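Local atomic coordinates of short chain dehydrogenase (Leptospira borgpetersenii serovar Hardjo-bovis, PDB entry 6UH2), a protein that binds NAD and probably acts as a short-chain dehydrogenase, an oxidoreductase that works on CH-OH groups with a dinucleotide acceptor. Residues B[201-206]-B[231-236]. Residues are numbered along the deposited sequence; the frame is centred on the assembly and turned at random.
Sequences ISPGGI and SDLVGG. With NAD (nicotinamide-adenine-dinucleotide), chain D.
Leu233 and Pro203 meet across the contact between 231-236 and 201-206, an instance of second-shell packing in a Rossmann-type fold, where Leu233, from segment 231-236, backs a residue that touches the cofactor. Its chi1 of -56° sets CG anti to its own carbonyl carbon. Both methyls meet the proline ring, the two side chains crossing at about a right angle: CD1 lies 3.9 Å from Pro203 CG, and CD2 is equally close to Pro203 CB. The ring in turn packs on the nicotinamide, Pro203 CD lying 3.7 Å from NAD C6N. Leu233 CD1 also approaches Ile206 CD1 more loosely, at 4.4 Å. Ile206 N donates one hydrogen bond to NAD O7N (3.0 Å, 150°), while its CB and CG1 pack beside the same carboxamide. One turn on, Gly236 offers bare backbone, and Ile201 CD1 presses against its carbonyl carbon at 3.5 Å. No hydrogen bond links the two segments; the contact is buried and rests on van der Waals packing. Segment 231-236 runs nearly antiparallel to strand 201-203 (163°), their axes coming within 10.1 Å, and lies over one face of the parallel sheet, with Leu233 also touching Ile32 of helix 31-42 and Ile255 of strand 252-255. Strand 197-203 itself is held between strands 144-148 and 252-255.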
ATOM      1  N   ILE B 201      -1.925  -7.295  -4.394  1.00  9.84           N
ATOM      2  CA  ILE B 201      -1.877  -7.406  -2.939  1.00 11.72           C
ATOM      3  C   ILE B 201      -1.458  -8.823  -2.589  1.00 13.08           C
ATOM      4  O   ILE B 201      -2.015  -9.790  -3.125  1.00 16.59           O
ATOM      5  CB  ILE B 201      -3.218  -7.043  -2.273  1.00 14.45           C
ATOM      6  CG1 ILE B 201      -3.371  -5.525  -2.237  1.00 17.57           C
ATOM      7  CG2 ILE B 201      -3.268  -7.568  -0.831  1.00 15.10           C
ATOM      8  CD1 ILE B 201      -4.658  -5.041  -1.567  1.00 18.57           C
ATOM      9  N   SER B 202      -0.467  -8.944  -1.702  1.00 11.27           N
ATOM     10  CA  SER B 202      -0.005 -10.251  -1.243  1.00 12.71           C
ATOM     11  C   SER B 202      -0.350 -10.413   0.234  1.00 16.64           C
ATOM     12  O   SER B 202       0.377  -9.904   1.107  1.00 12.60           O
ATOM     13  CB  SER B 202       1.499 -10.415  -1.471  1.00 12.10           C
ATOM     14  OG  SER B 202       1.796 -10.498  -2.856  1.00 15.21           O
ATOM     15  N   PRO B 203      -1.439 -11.097   0.561  1.00 16.79           N
ATOM     16  CA  PRO B 203      -1.797 -11.296   1.973  1.00 15.75           C
ATOM     17  C   PRO B 203      -0.836 -12.247   2.667  1.00 14.28           C
ATOM     18  O   PRO B 203      -0.273 -13.154   2.056  1.00 14.83           O
ATOM     19  CB  PRO B 203      -3.204 -11.914   1.905  1.00 14.98           C
ATOM     20  CG  PRO B 203      -3.702 -11.620   0.513  1.00 15.64           C
ATOM     21  CD  PRO B 203      -2.468 -11.617  -0.356  1.00 12.01           C
ATOM     22  N   GLY B 204      -0.653 -12.019   3.959  1.00 15.93           N
ATOM     23  CA  GLY B 204      -0.152 -13.047   4.835  1.00 12.70           C
ATOM     24  C   GLY B 204      -1.240 -14.071   5.117  1.00 25.79           C
ATOM     25  O   GLY B 204      -2.359 -14.001   4.606  1.00 21.22           O
ATOM     26  N   GLY B 205      -0.897 -15.047   5.951  1.00 15.89           N
ATOM     27  CA  GLY B 205      -1.845 -16.111   6.241  1.00 19.07           C
ATOM     28  C   GLY B 205      -3.078 -15.571   6.949  1.00 17.43           C
ATOM     29  O   GLY B 205      -2.987 -14.718   7.834  1.00 16.39           O
ATOM     30  N   ILE B 206      -4.241 -16.079   6.552  1.00 20.04           N
ATOM     31  CA  ILE B 206      -5.527 -15.628   7.070  1.00 22.36           C
ATOM     32  C   ILE B 206      -6.081 -16.701   7.998  1.00 24.53           C
ATOM     33  O   ILE B 206      -6.159 -17.879   7.620  1.00 19.88           O
ATOM     34  CB  ILE B 206      -6.511 -15.321   5.926  1.00 23.03           C
ATOM     35  CG1 ILE B 206      -5.904 -14.280   4.980  1.00 17.91           C
ATOM     36  CG2 ILE B 206      -7.856 -14.852   6.484  1.00 23.31           C
ATOM     37  CD1 ILE B 206      -5.646 -12.928   5.649  1.00 17.17           C
ATOM     38  N   SER B 231     -10.787  -8.649   6.782  1.00 16.01           N
ATOM     39  CA  SER B 231     -10.983  -7.209   6.926  1.00 15.95           C
ATOM     40  C   SER B 231      -9.657  -6.441   6.932  1.00 16.66           C
ATOM     41  O   SER B 231      -9.633  -5.255   6.574  1.00 16.25           O
ATOM     42  CB  SER B 231     -11.780  -6.921   8.204  1.00 20.45           C
ATOM     43  OG  SER B 231     -11.126  -7.493   9.324  1.00 24.93           O
ATOM     44  N   ASP B 232      -8.548  -7.088   7.337  1.00 14.52           N
ATOM     45  CA  ASP B 232      -7.228  -6.452   7.280  1.00 11.45           C
ATOM     46  C   ASP B 232      -6.824  -6.067   5.867  1.00 14.93           C
ATOM     47  O   ASP B 232      -5.901  -5.261   5.698  1.00 15.93           O
ATOM     48  CB  ASP B 232      -6.122  -7.371   7.832  1.00 14.11           C
ATOM     49  CG  ASP B 232      -6.262  -7.634   9.323  1.00 18.08           C
ATOM     50  OD1 ASP B 232      -6.626  -6.693  10.056  1.00 17.87           O
ATOM     51  OD2 ASP B 232      -6.007  -8.783   9.751  1.00 16.36           O
ATOM     52  N   LEU B 233      -7.470  -6.640   4.853  1.00 12.10           N
ATOM     53  CA  LEU B 233      -7.080  -6.398   3.472  1.00 15.04           C
ATOM     54  C   LEU B 233      -7.881  -5.292   2.812  1.00 10.16           C
ATOM     55  O   LEU B 233      -7.442  -4.768   1.783  1.00 13.39           O
ATOM     56  CB  LEU B 233      -7.232  -7.681   2.643  1.00 12.41           C
ATOM     57  CG  LEU B 233      -6.464  -8.882   3.192  1.00 15.02           C
ATOM     58  CD1 LEU B 233      -6.805 -10.128   2.406  1.00 14.59           C
ATOM     59  CD2 LEU B 233      -4.962  -8.620   3.154  1.00 14.65           C
ATOM     60  N   VAL B 234      -9.020  -4.910   3.390  1.00 11.72           N
ATOM     61  CA  VAL B 234      -9.954  -4.031   2.682  1.00 13.77           C
ATOM     62  C   VAL B 234      -9.329  -2.662   2.444  1.00 12.53           C
ATOM     63  O   VAL B 234      -9.502  -2.061   1.376  1.00 15.32           O
ATOM     64  CB  VAL B 234     -11.279  -3.925   3.462  1.00 14.37           C
ATOM     65  CG1 VAL B 234     -12.214  -2.886   2.825  1.00 12.94           C
ATOM     66  CG2 VAL B 234     -11.976  -5.289   3.551  1.00 16.12           C
ATOM     67  N   GLY B 235      -8.598  -2.146   3.437  1.00 10.09           N
ATOM     68  CA  GLY B 235      -8.006  -0.823   3.289  1.00 16.73           C
ATOM     69  C   GLY B 235      -7.079  -0.733   2.092  1.00 17.60           C
ATOM     70  O   GLY B 235      -7.203   0.174   1.265  1.00 13.45           O
ATOM     71  N   GLY B 236      -6.159  -1.694   1.969  1.00 14.94           N
ATOM     72  CA  GLY B 236      -5.247  -1.698   0.832  1.00 11.66           C
ATOM     73  C   GLY B 236      -5.946  -1.966  -0.493  1.00 15.47           C
ATOM     74  O   GLY B 236      -5.576  -1.395  -1.527  1.00 11.79           O
TER
HETATM   75  PA  NAD D 301     -10.758 -19.478  -0.822  1.00 19.86           P
HETATM   76  O1A NAD D 301     -10.306 -20.936  -1.091  1.00 21.85           O
HETATM   77  O2A NAD D 301     -11.618 -19.159   0.402  1.00 16.83           O
HETATM   78  O5B NAD D 301     -11.496 -18.843  -2.140  1.00 19.75           O
HETATM   79  C5B NAD D 301     -11.034 -19.028  -3.465  1.00 20.65           C
HETATM   80  C4B NAD D 301     -12.265 -18.824  -4.307  1.00 15.92           C
HETATM   81  O4B NAD D 301     -11.783 -18.986  -5.694  1.00 17.53           O
HETATM   82  C3B NAD D 301     -13.354 -19.882  -4.069  1.00 14.41           C
HETATM   83  O3B NAD D 301     -14.653 -19.255  -3.938  1.00 15.73           O
HETATM   84  C2B NAD D 301     -13.325 -20.700  -5.367  1.00 17.11           C
HETATM   85  O2B NAD D 301     -14.613 -21.238  -5.699  1.00 20.04           O
HETATM   86  C1B NAD D 301     -12.777 -19.686  -6.398  1.00 16.33           C
HETATM   87  N9A NAD D 301     -12.298 -20.455  -7.543  1.00 18.60           N
HETATM   88  C8A NAD D 301     -11.613 -21.669  -7.547  1.00 18.04           C
HETATM   89  N7A NAD D 301     -11.407 -22.094  -8.764  1.00 14.53           N
HETATM   90  C5A NAD D 301     -11.995 -21.143  -9.598  1.00 17.88           C
HETATM   91  C6A NAD D 301     -12.132 -21.043 -10.979  1.00 17.62           C
HETATM   92  N6A NAD D 301     -11.637 -21.971 -11.822  1.00 18.42           N
HETATM   93  N1A NAD D 301     -12.762 -19.967 -11.475  1.00 14.97           N
HETATM   94  C2A NAD D 301     -13.257 -19.039 -10.655  1.00 17.63           C
HETATM   95  N3A NAD D 301     -13.188 -19.057  -9.321  1.00 17.07           N
HETATM   96  C4A NAD D 301     -12.544 -20.131  -8.839  1.00 14.65           C
HETATM   97  O3  NAD D 301      -9.459 -18.512  -0.804  1.00 20.78           O
HETATM   98  PN  NAD D 301      -9.089 -17.173   0.015  1.00 21.87           P
HETATM   99  O1N NAD D 301      -8.290 -17.514   1.298  1.00 29.83           O
HETATM  100  O2N NAD D 301     -10.328 -16.272   0.004  1.00 20.69           O
HETATM  101  O5D NAD D 301      -7.926 -16.643  -1.075  1.00 20.58           O
HETATM  102  C5D NAD D 301      -8.271 -15.633  -1.999  1.00 20.29           C
HETATM  103  C4D NAD D 301      -6.975 -15.217  -2.689  1.00 17.00           C
HETATM  104  O4D NAD D 301      -5.933 -14.839  -1.704  1.00 21.57           O
HETATM  105  C3D NAD D 301      -6.366 -16.407  -3.430  1.00 12.83           C
HETATM  106  O3D NAD D 301      -5.691 -15.969  -4.616  1.00 15.88           O
HETATM  107  C2D NAD D 301      -5.270 -16.975  -2.478  1.00 15.85           C
HETATM  108  O2D NAD D 301      -4.206 -17.622  -3.156  1.00 16.21           O
HETATM  109  C1D NAD D 301      -4.790 -15.640  -1.840  1.00 18.29           C
HETATM  110  N1N NAD D 301      -4.196 -15.798  -0.464  1.00 20.88           N
HETATM  111  C2N NAD D 301      -4.896 -16.386   0.545  1.00 20.43           C
HETATM  112  C3N NAD D 301      -4.309 -16.507   1.779  1.00 25.76           C
HETATM  113  C7N NAD D 301      -5.081 -17.158   2.875  1.00 28.63           C
HETATM  114  O7N NAD D 301      -4.493 -17.431   3.911  1.00 25.81           O
HETATM  115  N7N NAD D 301      -6.395 -17.408   2.681  1.00 27.42           N
HETATM  116  C4N NAD D 301      -3.006 -16.012   1.964  1.00 23.55           C
HETATM  117  C5N NAD D 301      -2.329 -15.434   0.933  1.00 29.23           C
HETATM  118  C6N NAD D 301      -2.953 -15.325  -0.308  1.00 24.15           C